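Local coordinates for protein SAV1430 (Staphylococcus aureus subsp. aureus Mu50, PDB 2FFM) that is of unknown function but probably resembles the N-terminal domain of Nfu/NifU scaffold proteins, a family linked to iron-sulfur cluster assembly, at residues 41-51 and 74-82; 1-9 and 15-23. All coordinates share one frame; numbering follows the deposited sequence.

Contact 1 of 2, residues 41-51 and 74-82; sequences FINDILKVEGV and VLPKVEAVF
Val81 fits between Asp44 and Ile45, with CG1 lying 3.6 Å from Asp44 CB and 4.1 Å from Ile45 CG1; the Ile45 and Val81 side chains meet at about a right angle. On the inner side of this pair the Phe41 ring meets the Phe82 ring, CD2 to CE1 at 3.8 Å, with planes inclined by 40°. The extended tail of Ile45 (chi2 -179°) carries CD1 to within 4.0 Å of Phe82 CZ. In the loop after helix 40-46, Val48 brings CG1 to 4.1 Å from Val74 CG1, and Val51 CG2 approaches the same Val74 methyl at 3.9 Å. A type II turn from Val48 to Val51, with Gly50 at its third position, brings both valines to Val74. This valine, isoleucine and phenylalanine cluster is the close-packed part. The outer side is looser and more polar: beyond CB the extended Lys77 chain runs on, and its NZ stays 6.9 Å from Glu49 OE2, not in contact. No hydrogen bond joins the segments. Helix 40-46 with the turn after it thus packs against helix 71-80 and the residues that follow, forming the helical layer over an antiparallel sheet, a two-layer alpha-beta sandwich of the alpha+beta kind.

Contact 2 of 2, residues 1-9 and 15-23; sequences MKIISISET and MKITLSESR
Ile3 and Ile17 cross obliquely on the inner face of the hairpin, CG2 to CG2 at 3.8 Å. Ile3 has CG1 beside its backbone N (chi1 -61°), and the turn at chi2 (-54°) brings CD1 against both Ile17 CG2 and Leu19 CG, 4.1 Å from the latter. Beyond Leu19, the selenium of Met1, modelled as selenomethionine, lies 3.6 Å from Leu19 CD2. A turn at the end of the Met1 chain (chi3 -88°) then sets CE against Glu21, whose side chain it crosses nearly perpendicularly. On the other face, the Ile4 CG2 branch meets Thr18 CG2 at 3.5 Å, and Ser5 sits beside Thr18, CB to CB. This grouping reflects a classic beta bulge: Ile4 N donates to Thr18 O at 2.9 Å, Ser5 N adds a weak bond to the same oxygen, and Thr18 N returns a bond to Ser5 O at 2.7 Å. Just before strand 3-8 begins and after strand 14-19 ends, Lys2 O accepts from Ser20 N (3.1 Å) and weakly from Ser20 OG. Strand 3-8 is one of the two outermost strands of the sheet within this chain, while strand 14-19 is also bonded to strand 60-65; helix 71-80 covers the inner face, with Leu75 against Ile6.

How the contacts relate
Contact 1 is partly buried and lies nearer the centre of the chain, whereas contact 2 is a surface contact at the rim of the sheet. Their chemistry follows their places: the helical segments meet mainly through valine, isoleucine and phenylalanine side chains, with no hydrogen bond, while two neighbouring strands are joined by backbone hydrogen bonds, with side chains packing in addition. The two adjoin through segment 74-82. Its Val78 CG1 lies 3.9 Å from Ile17 CD1, and the Phe82 ring that takes part in contact 1 also packs on Ile3 and Leu19. One helix and the residues after it therefore serve both, touching helix 40-46 with some side chains and the hairpin with others.

Contact 1 of 2, residues 41-51 and 74-82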
loop_
_atom_site.group_PDB
_atom_site.type_symbol
_atom_site.label_atom_id
_atom_site.label_comp_id
_atom_site.label_asym_id
_atom_site.label_seq_id
_atom_site.Cartn_x
_atom_site.Cartn_y
_atom_site.Cartn_z
ATOM N N PHE A 41 -3.708 -7.246 -6.101
ATOM C CA PHE A 41 -3.975 -6.516 -4.873
ATOM C C PHE A 41 -3.396 -5.103 -4.987
ATOM O O PHE A 41 -3.956 -4.157 -4.434
ATOM C CB PHE A 41 -3.443 -7.277 -3.638
ATOM C CG PHE A 41 -1.984 -7.118 -3.400
ATOM C CD1 PHE A 41 -1.066 -7.968 -4.011
ATOM C CD2 PHE A 41 -1.521 -6.086 -2.589
ATOM C CE1 PHE A 41 0.303 -7.800 -3.811
ATOM C CE2 PHE A 41 -0.161 -5.900 -2.377
ATOM C CZ PHE A 41 0.760 -6.751 -2.991
ATOM N N ILE A 42 -2.311 -4.958 -5.749
ATOM C CA ILE A 42 -1.681 -3.653 -5.953
ATOM C C ILE A 42 -2.578 -2.675 -6.724
ATOM O O ILE A 42 -2.606 -1.474 -6.418
ATOM C CB ILE A 42 -0.346 -3.781 -6.707
ATOM C CG1 ILE A 42 0.680 -4.523 -5.837
ATOM C CG2 ILE A 42 0.151 -2.414 -7.110
ATOM C CD1 ILE A 42 1.173 -3.747 -4.627
ATOM N N ASN A 43 -3.306 -3.170 -7.724
ATOM C CA ASN A 43 -4.205 -2.293 -8.484
ATOM C C ASN A 43 -5.435 -1.965 -7.649
ATOM O O ASN A 43 -6.023 -0.904 -7.794
ATOM C CB ASN A 43 -4.676 -2.953 -9.790
ATOM C CG ASN A 43 -3.569 -3.113 -10.804
ATOM O OD1 ASN A 43 -3.581 -4.060 -11.596
ATOM N ND2 ASN A 43 -2.610 -2.188 -10.799
ATOM N N ASP A 44 -5.838 -2.886 -6.780
ATOM C CA ASP A 44 -7.007 -2.607 -5.979
ATOM C C ASP A 44 -6.714 -1.524 -4.964
ATOM O O ASP A 44 -7.572 -0.700 -4.679
ATOM C CB ASP A 44 -7.522 -3.873 -5.297
ATOM C CG ASP A 44 -8.154 -4.852 -6.288
ATOM O OD1 ASP A 44 -8.453 -4.453 -7.445
ATOM O OD2 ASP A 44 -8.368 -6.024 -5.911
ATOM N N ILE A 45 -5.498 -1.501 -4.436
ATOM C CA ILE A 45 -5.141 -0.480 -3.467
ATOM C C ILE A 45 -5.092 0.892 -4.143
ATOM O O ILE A 45 -5.631 1.861 -3.618
ATOM C CB ILE A 45 -3.785 -0.810 -2.792
ATOM C CG1 ILE A 45 -3.926 -2.114 -2.003
ATOM C CG2 ILE A 45 -3.350 0.332 -1.879
ATOM C CD1 ILE A 45 -2.681 -2.551 -1.261
ATOM N N LEU A 46 -4.456 0.977 -5.305
ATOM C CA LEU A 46 -4.377 2.244 -6.030
ATOM C C LEU A 46 -5.749 2.850 -6.358
ATOM O O LEU A 46 -5.908 4.064 -6.355
ATOM C CB LEU A 46 -3.588 2.058 -7.327
ATOM C CG LEU A 46 -2.069 2.128 -7.240
ATOM C CD1 LEU A 46 -1.572 1.236 -6.125
ATOM C CD2 LEU A 46 -1.475 1.704 -8.574
ATOM N N LYS A 47 -6.728 1.998 -6.650
ATOM C CA LYS A 47 -8.072 2.450 -6.976
ATOM C C LYS A 47 -8.776 3.055 -5.760
ATOM O O LYS A 47 -9.868 3.625 -5.881
ATOM C CB LYS A 47 -8.916 1.292 -7.523
ATOM C CG LYS A 47 -8.556 0.825 -8.928
ATOM C CD LYS A 47 -9.412 -0.369 -9.347
ATOM C CE LYS A 47 -8.903 -0.976 -10.659
ATOM N NZ LYS A 47 -9.437 -2.354 -10.907
ATOM N N VAL A 48 -8.167 2.918 -4.586
ATOM C CA VAL A 48 -8.730 3.476 -3.360
ATOM C C VAL A 48 -8.576 4.990 -3.374
ATOM O O VAL A 48 -7.478 5.508 -3.555
ATOM C CB VAL A 48 -8.026 2.900 -2.116
ATOM C CG1 VAL A 48 -8.506 3.617 -0.867
ATOM C CG2 VAL A 48 -8.320 1.413 -2.010
ATOM N N GLU A 49 -9.695 5.689 -3.211
ATOM C CA GLU A 49 -9.736 7.151 -3.198
ATOM C C GLU A 49 -8.836 7.690 -2.097
ATOM O O GLU A 49 -9.092 7.477 -0.909
ATOM C CB GLU A 49 -11.182 7.611 -2.961
ATOM C CG GLU A 49 -11.394 9.113 -2.665
ATOM C CD GLU A 49 -11.724 9.942 -3.902
ATOM O OE1 GLU A 49 -12.076 11.152 -3.740
ATOM O OE2 GLU A 49 -11.629 9.382 -5.028
ATOM N N GLY A 50 -7.779 8.389 -2.493
ATOM C CA GLY A 50 -6.869 8.943 -1.511
ATOM C C GLY A 50 -5.472 8.361 -1.582
ATOM O O GLY A 50 -4.517 8.962 -1.088
ATOM N N VAL A 51 -5.346 7.182 -2.173
ATOM C CA VAL A 51 -4.042 6.565 -2.306
ATOM C C VAL A 51 -3.300 7.269 -3.427
ATOM O O VAL A 51 -3.819 7.413 -4.535
ATOM C CB VAL A 51 -4.168 5.063 -2.633
ATOM C CG1 VAL A 51 -2.795 4.472 -2.942
ATOM C CG2 VAL A 51 -4.800 4.333 -1.445
ATOM N N VAL A 74 -9.113 6.247 4.411
ATOM C CA VAL A 74 -8.325 5.490 3.437
ATOM C C VAL A 74 -7.844 4.128 3.947
ATOM O O VAL A 74 -7.975 3.118 3.249
ATOM C CB VAL A 74 -7.077 6.305 2.970
ATOM C CG1 VAL A 74 -6.217 5.474 2.011
ATOM C CG2 VAL A 74 -7.514 7.591 2.300
ATOM N N LEU A 75 -7.309 4.101 5.164
ATOM C CA LEU A 75 -6.777 2.868 5.748
ATOM C C LEU A 75 -7.766 1.705 5.755
ATOM O O LEU A 75 -7.410 0.578 5.403
ATOM C CB LEU A 75 -6.259 3.124 7.178
ATOM C CG LEU A 75 -5.136 2.205 7.673
ATOM C CD1 LEU A 75 -4.008 2.253 6.661
ATOM C CD2 LEU A 75 -4.635 2.620 9.042
ATOM N N PRO A 76 -9.023 1.958 6.150
ATOM C CA PRO A 76 -9.994 0.863 6.169
ATOM C C PRO A 76 -10.261 0.284 4.788
ATOM O O PRO A 76 -10.408 -0.933 4.622
ATOM C CB PRO A 76 -11.229 1.513 6.788
ATOM C CG PRO A 76 -11.087 2.952 6.408
ATOM C CD PRO A 76 -9.630 3.203 6.652
ATOM N N LYS A 77 -10.325 1.155 3.790
ATOM C CA LYS A 77 -10.566 0.681 2.435
ATOM C C LYS A 77 -9.320 -0.052 1.945
ATOM O O LYS A 77 -9.411 -0.999 1.164
ATOM C CB LYS A 77 -10.901 1.852 1.508
ATOM C CG LYS A 77 -12.158 2.606 1.893
ATOM C CD LYS A 77 -12.338 3.810 0.996
ATOM C CE LYS A 77 -13.455 4.727 1.470
ATOM N NZ LYS A 77 -13.493 5.969 0.633
ATOM N N VAL A 78 -8.157 0.381 2.424
ATOM C CA VAL A 78 -6.912 -0.249 2.034
ATOM C C VAL A 78 -6.821 -1.660 2.586
ATOM O O VAL A 78 -6.391 -2.573 1.888
ATOM C CB VAL A 78 -5.701 0.549 2.527
ATOM C CG1 VAL A 78 -4.426 -0.245 2.286
ATOM C CG2 VAL A 78 -5.640 1.884 1.804
ATOM N N GLU A 79 -7.228 -1.835 3.835
ATOM C CA GLU A 79 -7.188 -3.146 4.463
ATOM C C GLU A 79 -8.307 -4.011 3.914
ATOM O O GLU A 79 -8.203 -5.231 3.899
ATOM C CB GLU A 79 -7.326 -3.004 5.983
ATOM C CG GLU A 79 -7.210 -4.313 6.757
ATOM C CD GLU A 79 -8.537 -5.039 6.904
ATOM O OE1 GLU A 79 -8.554 -6.162 7.461
ATOM O OE2 GLU A 79 -9.570 -4.485 6.468
ATOM N N ALA A 80 -9.377 -3.373 3.454
ATOM C CA ALA A 80 -10.517 -4.095 2.902
ATOM C C ALA A 80 -10.122 -4.884 1.653
ATOM O O ALA A 80 -10.778 -5.861 1.285
ATOM C CB ALA A 80 -11.639 -3.122 2.575
ATOM N N VAL A 81 -9.050 -4.446 1.001
ATOM C CA VAL A 81 -8.547 -5.098 -0.199
ATOM C C VAL A 81 -8.100 -6.527 0.120
ATOM O O VAL A 81 -8.399 -7.451 -0.628
ATOM C CB VAL A 81 -7.359 -4.294 -0.795
ATOM C CG1 VAL A 81 -6.738 -5.038 -1.970
ATOM C CG2 VAL A 81 -7.837 -2.919 -1.227
ATOM N N PHE A 82 -7.399 -6.709 1.233
ATOM C CA PHE A 82 -6.932 -8.039 1.610
ATOM C C PHE A 82 -8.103 -8.896 2.083
ATOM O O PHE A 82 -7.969 -10.098 2.305
ATOM C CB PHE A 82 -5.849 -7.916 2.682
ATOM C CG PHE A 82 -4.643 -7.136 2.222
ATOM C CD1 PHE A 82 -3.676 -7.734 1.414
ATOM C CD2 PHE A 82 -4.510 -5.788 2.531
ATOM C CE1 PHE A 82 -2.591 -6.995 0.916
ATOM C CE2 PHE A 82 -3.428 -5.041 2.037
ATOM C CZ PHE A 82 -2.470 -5.649 1.227
#

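Contact 2 of 2, residues 1-9 and 15-23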
loop_
_atom_site.group_PDB
_atom_site.type_symbol
_atom_site.label_atom_id
_atom_site.label_comp_id
_atom_site.label_asym_id
_atom_site.label_seq_id
_atom_site.Cartn_x
_atom_site.Cartn_y
_atom_site.Cartn_z
HETATM N N MSE A 1 -3.602 -13.374 1.474
HETATM C CA MSE A 1 -2.579 -12.428 2.004
HETATM C C MSE A 1 -3.144 -11.690 3.211
HETATM O O MSE A 1 -4.280 -11.220 3.189
HETATM C CB MSE A 1 -2.185 -11.436 0.914
HETATM C CG MSE A 1 -0.953 -10.619 1.216
HETATM SE SE MSE A 1 -0.330 -9.829 -0.413
HETATM C CE MSE A 1 0.815 -11.269 -1.000
ATOM N N LYS A 2 -2.335 -11.588 4.260
ATOM C CA LYS A 2 -2.754 -10.946 5.497
ATOM C C LYS A 2 -1.806 -9.852 5.977
ATOM O O LYS A 2 -0.588 -9.947 5.818
ATOM C CB LYS A 2 -2.880 -12.009 6.594
ATOM C CG LYS A 2 -3.352 -11.481 7.938
ATOM C CD LYS A 2 -3.340 -12.553 9.017
ATOM C CE LYS A 2 -1.934 -12.965 9.401
ATOM N NZ LYS A 2 -1.951 -13.772 10.657
ATOM N N ILE A 3 -2.380 -8.813 6.575
ATOM C CA ILE A 3 -1.599 -7.718 7.130
ATOM C C ILE A 3 -1.165 -8.159 8.519
ATOM O O ILE A 3 -1.995 -8.577 9.324
ATOM C CB ILE A 3 -2.439 -6.451 7.292
ATOM C CG1 ILE A 3 -2.948 -5.990 5.927
ATOM C CG2 ILE A 3 -1.617 -5.375 7.975
ATOM C CD1 ILE A 3 -1.849 -5.804 4.911
ATOM N N ILE A 4 0.133 -8.067 8.794
ATOM C CA ILE A 4 0.673 -8.459 10.092
ATOM C C ILE A 4 1.001 -7.252 10.965
ATOM O O ILE A 4 1.151 -7.385 12.180
ATOM C CB ILE A 4 1.952 -9.318 9.931
ATOM C CG1 ILE A 4 2.433 -9.812 11.301
ATOM C CG2 ILE A 4 3.048 -8.500 9.273
ATOM C CD1 ILE A 4 3.549 -10.859 11.230
ATOM N N SER A 5 1.100 -6.077 10.345
ATOM C CA SER A 5 1.429 -4.852 11.074
ATOM C C SER A 5 1.197 -3.564 10.283
ATOM O O SER A 5 1.507 -3.493 9.100
ATOM C CB SER A 5 2.893 -4.907 11.524
ATOM O OG SER A 5 3.353 -3.637 11.941
ATOM N N ILE A 6 0.650 -2.555 10.956
ATOM C CA ILE A 6 0.383 -1.245 10.364
ATOM C C ILE A 6 1.036 -0.220 11.283
ATOM O O ILE A 6 0.755 -0.187 12.485
ATOM C CB ILE A 6 -1.144 -0.946 10.279
ATOM C CG1 ILE A 6 -1.847 -2.056 9.492
ATOM C CG2 ILE A 6 -1.387 0.420 9.612
ATOM C CD1 ILE A 6 -3.325 -1.846 9.284
ATOM N N SER A 7 1.919 0.608 10.739
ATOM C CA SER A 7 2.596 1.588 11.583
ATOM C C SER A 7 2.636 2.988 11.011
ATOM O O SER A 7 2.152 3.254 9.919
ATOM C CB SER A 7 4.022 1.126 11.879
ATOM O OG SER A 7 4.021 -0.192 12.385
ATOM N N GLU A 8 3.216 3.880 11.792
ATOM C CA GLU A 8 3.348 5.260 11.410
ATOM C C GLU A 8 4.752 5.400 10.845
ATOM O O GLU A 8 5.672 4.687 11.247
ATOM C CB GLU A 8 3.183 6.149 12.639
ATOM C CG GLU A 8 2.777 7.574 12.333
ATOM C CD GLU A 8 1.325 7.685 11.909
ATOM O OE1 GLU A 8 0.437 7.361 12.736
ATOM O OE2 GLU A 8 1.080 8.098 10.750
ATOM N N THR A 9 4.927 6.316 9.909
ATOM C CA THR A 9 6.235 6.505 9.322
ATOM C C THR A 9 6.735 7.892 9.722
ATOM O O THR A 9 5.967 8.711 10.229
ATOM C CB THR A 9 6.139 6.368 7.774
ATOM O OG1 THR A 9 7.342 5.783 7.271
ATOM C CG2 THR A 9 5.938 7.724 7.114
HETATM N N MSE A 15 2.323 5.504 5.333
HETATM C CA MSE A 15 2.264 4.500 6.398
HETATM C C MSE A 15 2.847 3.171 5.923
HETATM O O MSE A 15 2.646 2.767 4.784
HETATM C CB MSE A 15 0.821 4.297 6.872
HETATM C CG MSE A 15 0.269 5.464 7.663
HETATM SE SE MSE A 15 -1.306 4.981 8.665
HETATM C CE MSE A 15 -0.406 4.223 10.192
ATOM N N LYS A 16 3.576 2.503 6.807
ATOM C CA LYS A 16 4.201 1.232 6.478
ATOM C C LYS A 16 3.317 0.064 6.906
ATOM O O LYS A 16 3.037 -0.123 8.093
ATOM C CB LYS A 16 5.567 1.135 7.157
ATOM C CG LYS A 16 6.346 -0.119 6.823
ATOM C CD LYS A 16 7.689 -0.143 7.536
ATOM C CE LYS A 16 8.441 -1.445 7.275
ATOM N NZ LYS A 16 9.752 -1.507 7.986
ATOM N N ILE A 17 2.874 -0.707 5.917
ATOM C CA ILE A 17 2.029 -1.867 6.131
ATOM C C ILE A 17 2.863 -3.120 5.871
ATOM O O ILE A 17 3.317 -3.348 4.751
ATOM C CB ILE A 17 0.833 -1.835 5.166
ATOM C CG1 ILE A 17 0.043 -0.547 5.387
ATOM C CG2 ILE A 17 -0.065 -3.061 5.380
ATOM C CD1 ILE A 17 -1.113 -0.354 4.417
ATOM N N THR A 18 3.080 -3.925 6.904
ATOM C CA THR A 18 3.863 -5.144 6.743
ATOM C C THR A 18 2.954 -6.340 6.444
ATOM O O THR A 18 2.011 -6.611 7.178
ATOM C CB THR A 18 4.699 -5.425 8.000
ATOM O OG1 THR A 18 5.510 -4.280 8.293
ATOM C CG2 THR A 18 5.602 -6.618 7.780
ATOM N N LEU A 19 3.239 -7.044 5.353
ATOM C CA LEU A 19 2.446 -8.204 4.960
ATOM C C LEU A 19 3.124 -9.507 5.374
ATOM O O LEU A 19 4.308 -9.522 5.717
ATOM C CB LEU A 19 2.208 -8.193 3.448
ATOM C CG LEU A 19 1.622 -6.882 2.911
ATOM C CD1 LEU A 19 2.755 -5.904 2.689
ATOM C CD2 LEU A 19 0.874 -7.103 1.613
ATOM N N SER A 20 2.366 -10.598 5.346
ATOM C CA SER A 20 2.897 -11.903 5.723
ATOM C C SER A 20 3.762 -12.473 4.603
ATOM O O SER A 20 4.916 -12.864 4.827
ATOM C CB SER A 20 1.747 -12.869 6.061
ATOM O OG SER A 20 0.728 -12.877 5.068
ATOM N N GLU A 21 3.198 -12.500 3.398
ATOM C CA GLU A 21 3.887 -13.011 2.219
ATOM C C GLU A 21 4.957 -12.015 1.765
ATOM O O GLU A 21 4.649 -10.880 1.402
ATOM C CB GLU A 21 2.876 -13.252 1.093
ATOM C CG GLU A 21 3.260 -14.365 0.140
ATOM C CD GLU A 21 2.158 -14.686 -0.855
ATOM O OE1 GLU A 21 1.019 -14.965 -0.418
ATOM O OE2 GLU A 21 2.430 -14.667 -2.078
ATOM N N SER A 22 6.213 -12.455 1.798
ATOM C CA SER A 22 7.350 -11.624 1.410
ATOM C C SER A 22 7.589 -11.658 -0.100
ATOM O O SER A 22 7.100 -12.552 -0.793
ATOM C CB SER A 22 8.606 -12.093 2.150
ATOM O OG SER A 22 9.681 -11.201 1.953
ATOM N N ARG A 23 8.339 -10.678 -0.603
ATOM C CA ARG A 23 8.647 -10.572 -2.032
ATOM C C ARG A 23 9.801 -11.507 -2.414
ATOM O O ARG A 23 10.746 -11.692 -1.643
ATOM C CB ARG A 23 9.008 -9.124 -2.354
ATOM C CG ARG A 23 8.445 -8.607 -3.653
ATOM C CD ARG A 23 8.312 -7.091 -3.593
ATOM N NE ARG A 23 7.791 -6.528 -4.832
ATOM C CZ ARG A 23 8.482 -6.442 -5.962
ATOM N NH1 ARG A 23 9.733 -6.883 -6.014
ATOM N NH2 ARG A 23 7.917 -5.922 -7.044
#